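PDB 2R9Q: 2'-deoxycytidine 5'-triphosphate deaminase from Agrobacterium tumefaciens, which probably catalyses the hydrolytic deamination of dCTP to dUTP, a step that feeds thymidylate synthesis, using a fold related to that of the dUTPases. Local coordinates for residues B[25-30]-B[96-101]; B[125-130]-B[138-143]. One frame throughout, in Å; residues are numbered along the deposited sequence.

Overall arrangement
Both contacts lie in the N-terminal of two dUTPase-clan domains, on the same side of the chain's centre, and their own centres are about 11 Å apart. Interaction 1 pairs the short strand 27-28 with the C-terminal end of strand 91-101; interaction 2 packs residues 125-130, at the end of strand 121-127, against the loop 138-143 that leads into strand 143-150. All of these strands belong to one antiparallel sheet. The two contacts touch directly: Leu100 O lies 2.9 Å from Gly142 N, a probable hydrogen bond, and Ser99 CB packs 3.3 Å from Gly142 O. Segment 96-101 therefore runs between segments 25-30 and 138-143.

Interaction 1: B[25-30]-B[96-101]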
# COMPACT_ATOMS: atom_id res chain seq x y z
N ASP B 25 9.56 47.29 6.24
CA ASP B 25 9.47 46.54 4.96
C ASP B 25 10.65 45.56 4.61
O ASP B 25 10.96 45.37 3.44
CB ASP B 25 9.20 47.53 3.80
CG ASP B 25 7.70 47.76 3.55
OD1 ASP B 25 7.11 47.07 2.69
OD2 ASP B 25 7.13 48.64 4.22
N LYS B 26 11.28 44.95 5.61
CA LYS B 26 12.28 43.90 5.36
C LYS B 26 11.60 42.52 5.27
O LYS B 26 12.19 41.54 4.80
CB LYS B 26 13.37 43.87 6.44
CG LYS B 26 14.11 45.19 6.72
CD LYS B 26 14.47 46.00 5.49
CE LYS B 26 15.08 47.37 5.87
NZ LYS B 26 14.23 48.16 6.79
N LEU B 27 10.37 42.47 5.75
CA LEU B 27 9.46 41.34 5.63
C LEU B 27 8.12 41.91 5.15
O LEU B 27 7.59 42.87 5.73
CB LEU B 27 9.36 40.61 6.99
CG LEU B 27 8.15 39.74 7.37
CD1 LEU B 27 7.87 38.57 6.39
CD2 LEU B 27 8.35 39.23 8.81
N LYS B 28 7.61 41.38 4.05
CA LYS B 28 6.38 41.88 3.45
C LYS B 28 5.29 40.84 3.46
O LYS B 28 5.56 39.66 3.61
CB LYS B 28 6.61 42.34 2.00
CG LYS B 28 7.45 43.59 1.82
CD LYS B 28 8.80 43.28 1.24
CE LYS B 28 9.33 44.47 0.48
NZ LYS B 28 8.58 44.71 -0.79
N SER B 29 4.07 41.30 3.28
CA SER B 29 2.93 40.41 3.11
C SER B 29 1.85 41.04 2.24
O SER B 29 1.80 42.25 2.13
CB SER B 29 2.33 39.97 4.45
OG SER B 29 1.49 38.86 4.24
N GLU B 30 1.01 40.19 1.64
CA GLU B 30 -0.10 40.65 0.81
C GLU B 30 -1.20 41.34 1.59
O GLU B 30 -2.03 42.02 1.01
CB GLU B 30 -0.70 39.50 0.00
CG GLU B 30 0.19 39.02 -1.13
CD GLU B 30 -0.41 37.87 -1.91
OE1 GLU B 30 -1.64 37.82 -2.10
OE2 GLU B 30 0.35 37.00 -2.36
N LEU B 96 3.30 31.72 -0.96
CA LEU B 96 2.92 32.19 0.33
C LEU B 96 2.67 33.69 0.21
O LEU B 96 3.22 34.35 -0.65
CB LEU B 96 4.01 31.83 1.35
CG LEU B 96 4.27 30.34 1.67
CD1 LEU B 96 5.56 30.20 2.52
CD2 LEU B 96 3.09 29.67 2.35
N MET B 97 1.79 34.21 1.06
CA MET B 97 1.54 35.66 1.14
C MET B 97 2.80 36.48 1.60
O MET B 97 3.05 37.59 1.14
CB MET B 97 0.35 35.92 2.07
CG MET B 97 -1.01 35.43 1.55
SD MET B 97 -2.40 35.66 2.72
CE MET B 97 -2.38 37.42 2.93
N GLU B 98 3.62 35.91 2.47
CA GLU B 98 4.81 36.59 2.97
C GLU B 98 5.99 36.53 2.02
O GLU B 98 6.23 35.51 1.38
CB GLU B 98 5.21 36.04 4.33
CG GLU B 98 4.24 36.40 5.45
CD GLU B 98 2.89 35.70 5.30
OE1 GLU B 98 2.87 34.48 4.99
OE2 GLU B 98 1.87 36.39 5.48
N SER B 99 6.70 37.64 1.91
CA SER B 99 7.95 37.70 1.14
C SER B 99 9.00 38.48 1.91
O SER B 99 8.69 39.15 2.91
CB SER B 99 7.75 38.19 -0.33
OG SER B 99 7.46 39.57 -0.50
N LEU B 100 10.25 38.33 1.47
CA LEU B 100 11.39 38.82 2.24
C LEU B 100 12.30 39.78 1.46
O LEU B 100 12.42 39.70 0.25
CB LEU B 100 12.19 37.64 2.79
CG LEU B 100 11.49 36.68 3.76
CD1 LEU B 100 12.39 35.47 3.99
CD2 LEU B 100 11.10 37.36 5.11
N ALA B 101 12.88 40.72 2.21
CA ALA B 101 14.06 41.49 1.84
C ALA B 101 14.93 41.59 3.12
O ALA B 101 14.90 42.57 3.86
CB ALA B 101 13.67 42.84 1.30
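Leu27 and Leu100 lie side by side and point the same way, with Leu27 CD1 3.7 Å from Leu100 CD2. The first torsions differ, CG being anti to the backbone N in Leu27 and beside it in Leu100, yet these two methyls still come together. On this face Leu27 also packs on Ile18 of helix 15-23 and Leu43 of strand 42-46, and Leu100 on Leu144.

The second side-chain meeting is polar. Ser29 OG donates to Glu98 OE2 at 2.8 Å, arriving from above the carboxylate plane, 41° out of it. Ser29 OG sits anti to the backbone N (chi1 -165°), which brings it to this oxygen. Arg46 meets both partners, through a salt bridge to Glu98 OE2 and a hydrogen bond to Ser29 OG; the buried carboxylate is thus paired with a positive charge that would be expected to keep it ionised.

The backbones pair antiparallel: Leu27 and Leu100 form a non-hydrogen-bonded pair, Lys28 and Ser99 the adjoining hydrogen-bonded one. Lys28 N reaches Ser99 O at 2.7 Å, nearly straight at 172°, and Ser99 N returns to Lys28 O at 2.9 Å. Ala101 N bonds to Lys26 O just after a Schellman motif, with Asp25 at positive phi, has closed helix 15-23.

Beyond Ser29 the pairing weakens as strand 91-101 turns a corner at Met97: Glu30 N to Met97 O is long and weak. There Met97 CE rests 4.0 Å from Glu30 CB, while the Glu30 carboxylate forms a salt bridge with Arg159 through OE1.

Interaction 2: B[125-130]-B[138-143]; sequences VMTDNA and AGYTGP
The Tyr140 ring carries the methyl of Thr127 over one face and has Pro143 O at its edge, in the ring plane. Thr127 CG2 stands 3.8 Å from the ring centroid and only 17° off the ring normal, a CH-pi contact displaced toward the rim. Thr127 CB lies 3.5 Å from Tyr140 CZ, and the two side chains slide past each other in opposite directions. With CG anti to its backbone N (chi1 177°), Tyr140 starts out toward segment 125-130.

The second flat group, the Asp128 carboxylate, is turned 81° from the ring plane. Asp128 OD2 meets Pro143 CD at 3.5 Å, and the two side chains cross at about a right angle. OD1 accepts from Val66 N, and a water donates to Asp128 OD2 and to Thr141 O, bridging the carboxylate to the loop backbone.

The contact holds the end of strand 121-127, where Thr127 to Ala130 form a type II beta turn, against the loop before strand 143-150. Gly142 closes that loop with backbone angles at which a CB would press on the carbonyl O of Thr141, and a CB would also clash with Tyr140 OH.

The phenol oxygen has a partner in each direction: it accepts from Asp128 N at 3.0 Å and donates to Pro143 O at 2.8 Å, in that carbonyl's plane. With one bond received and one given, the hydroxyl's rotation is fixed, and this buried oxygen ties the backbone of the turn to the carbonyl of Pro143; the amide's donation may polarise the O-H and strengthen its bond to Pro143 O.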
# COMPACT_ATOMS: atom_id res chain seq x y z
N VAL B 125 9.30 24.57 2.92
CA VAL B 125 9.49 25.92 2.39
C VAL B 125 10.62 25.98 1.35
O VAL B 125 11.72 25.46 1.55
CB VAL B 125 9.70 26.94 3.48
CG1 VAL B 125 9.84 28.32 2.89
CG2 VAL B 125 8.53 26.91 4.42
N MET B 126 10.32 26.58 0.20
CA MET B 126 11.35 26.84 -0.80
C MET B 126 11.52 28.33 -1.14
O MET B 126 10.59 29.13 -1.06
CB MET B 126 11.23 25.95 -2.05
CG MET B 126 9.86 25.80 -2.64
SD MET B 126 9.74 24.60 -3.99
CE MET B 126 10.72 25.33 -5.26
N THR B 127 12.79 28.66 -1.42
CA THR B 127 13.23 29.96 -1.87
C THR B 127 13.68 29.87 -3.34
O THR B 127 13.99 28.79 -3.84
CB THR B 127 14.41 30.56 -1.02
OG1 THR B 127 15.53 29.65 -0.98
CG2 THR B 127 14.02 30.91 0.32
N ASP B 128 13.69 31.02 -4.01
CA ASP B 128 14.39 31.17 -5.29
C ASP B 128 15.86 30.77 -5.09
O ASP B 128 16.46 31.06 -4.05
CB ASP B 128 14.33 32.62 -5.79
CG ASP B 128 12.96 33.03 -6.37
OD1 ASP B 128 12.00 32.22 -6.46
OD2 ASP B 128 12.87 34.20 -6.77
N ASN B 129 16.43 30.09 -6.08
CA ASN B 129 17.83 29.67 -6.08
C ASN B 129 18.18 28.62 -5.03
O ASN B 129 19.34 28.39 -4.77
CB ASN B 129 18.76 30.88 -5.92
CG ASN B 129 18.39 32.02 -6.85
OD1 ASN B 129 18.13 31.81 -8.04
ND2 ASN B 129 18.32 33.24 -6.30
N ALA B 130 17.16 27.93 -4.50
CA ALA B 130 17.31 27.00 -3.38
C ALA B 130 18.07 25.70 -3.68
O ALA B 130 17.87 25.04 -4.70
CB ALA B 130 15.91 26.69 -2.75
N ALA B 138 21.30 34.13 4.36
CA ALA B 138 21.59 35.46 4.90
C ALA B 138 21.36 36.45 3.79
O ALA B 138 21.91 36.30 2.72
CB ALA B 138 23.02 35.56 5.45
N GLY B 139 20.48 37.41 4.04
CA GLY B 139 20.24 38.51 3.12
C GLY B 139 19.25 38.26 2.01
O GLY B 139 19.16 39.06 1.09
N TYR B 140 18.46 37.18 2.11
CA TYR B 140 17.58 36.76 1.04
C TYR B 140 16.49 37.79 0.75
O TYR B 140 15.78 38.25 1.66
CB TYR B 140 16.95 35.37 1.35
CG TYR B 140 15.94 34.87 0.30
CD1 TYR B 140 16.38 34.26 -0.88
CD2 TYR B 140 14.55 35.01 0.50
CE1 TYR B 140 15.46 33.83 -1.83
CE2 TYR B 140 13.65 34.58 -0.44
CZ TYR B 140 14.10 34.00 -1.61
OH TYR B 140 13.19 33.56 -2.56
N THR B 141 16.38 38.12 -0.53
CA THR B 141 15.32 38.91 -1.10
C THR B 141 14.57 38.03 -2.04
O THR B 141 15.18 37.45 -2.97
CB THR B 141 15.83 40.10 -1.92
OG1 THR B 141 16.56 40.96 -1.06
CG2 THR B 141 14.68 40.88 -2.58
N GLY B 142 13.25 37.93 -1.83
CA GLY B 142 12.41 37.13 -2.69
C GLY B 142 11.11 36.61 -2.11
O GLY B 142 10.74 36.90 -0.97
N PRO B 143 10.40 35.82 -2.92
CA PRO B 143 9.17 35.17 -2.52
C PRO B 143 9.44 33.88 -1.75
O PRO B 143 10.56 33.39 -1.73
CB PRO B 143 8.50 34.87 -3.85
CG PRO B 143 9.61 34.61 -4.73
CD PRO B 143 10.72 35.51 -4.33
O HOH W 1 14.63 36.34 -6.01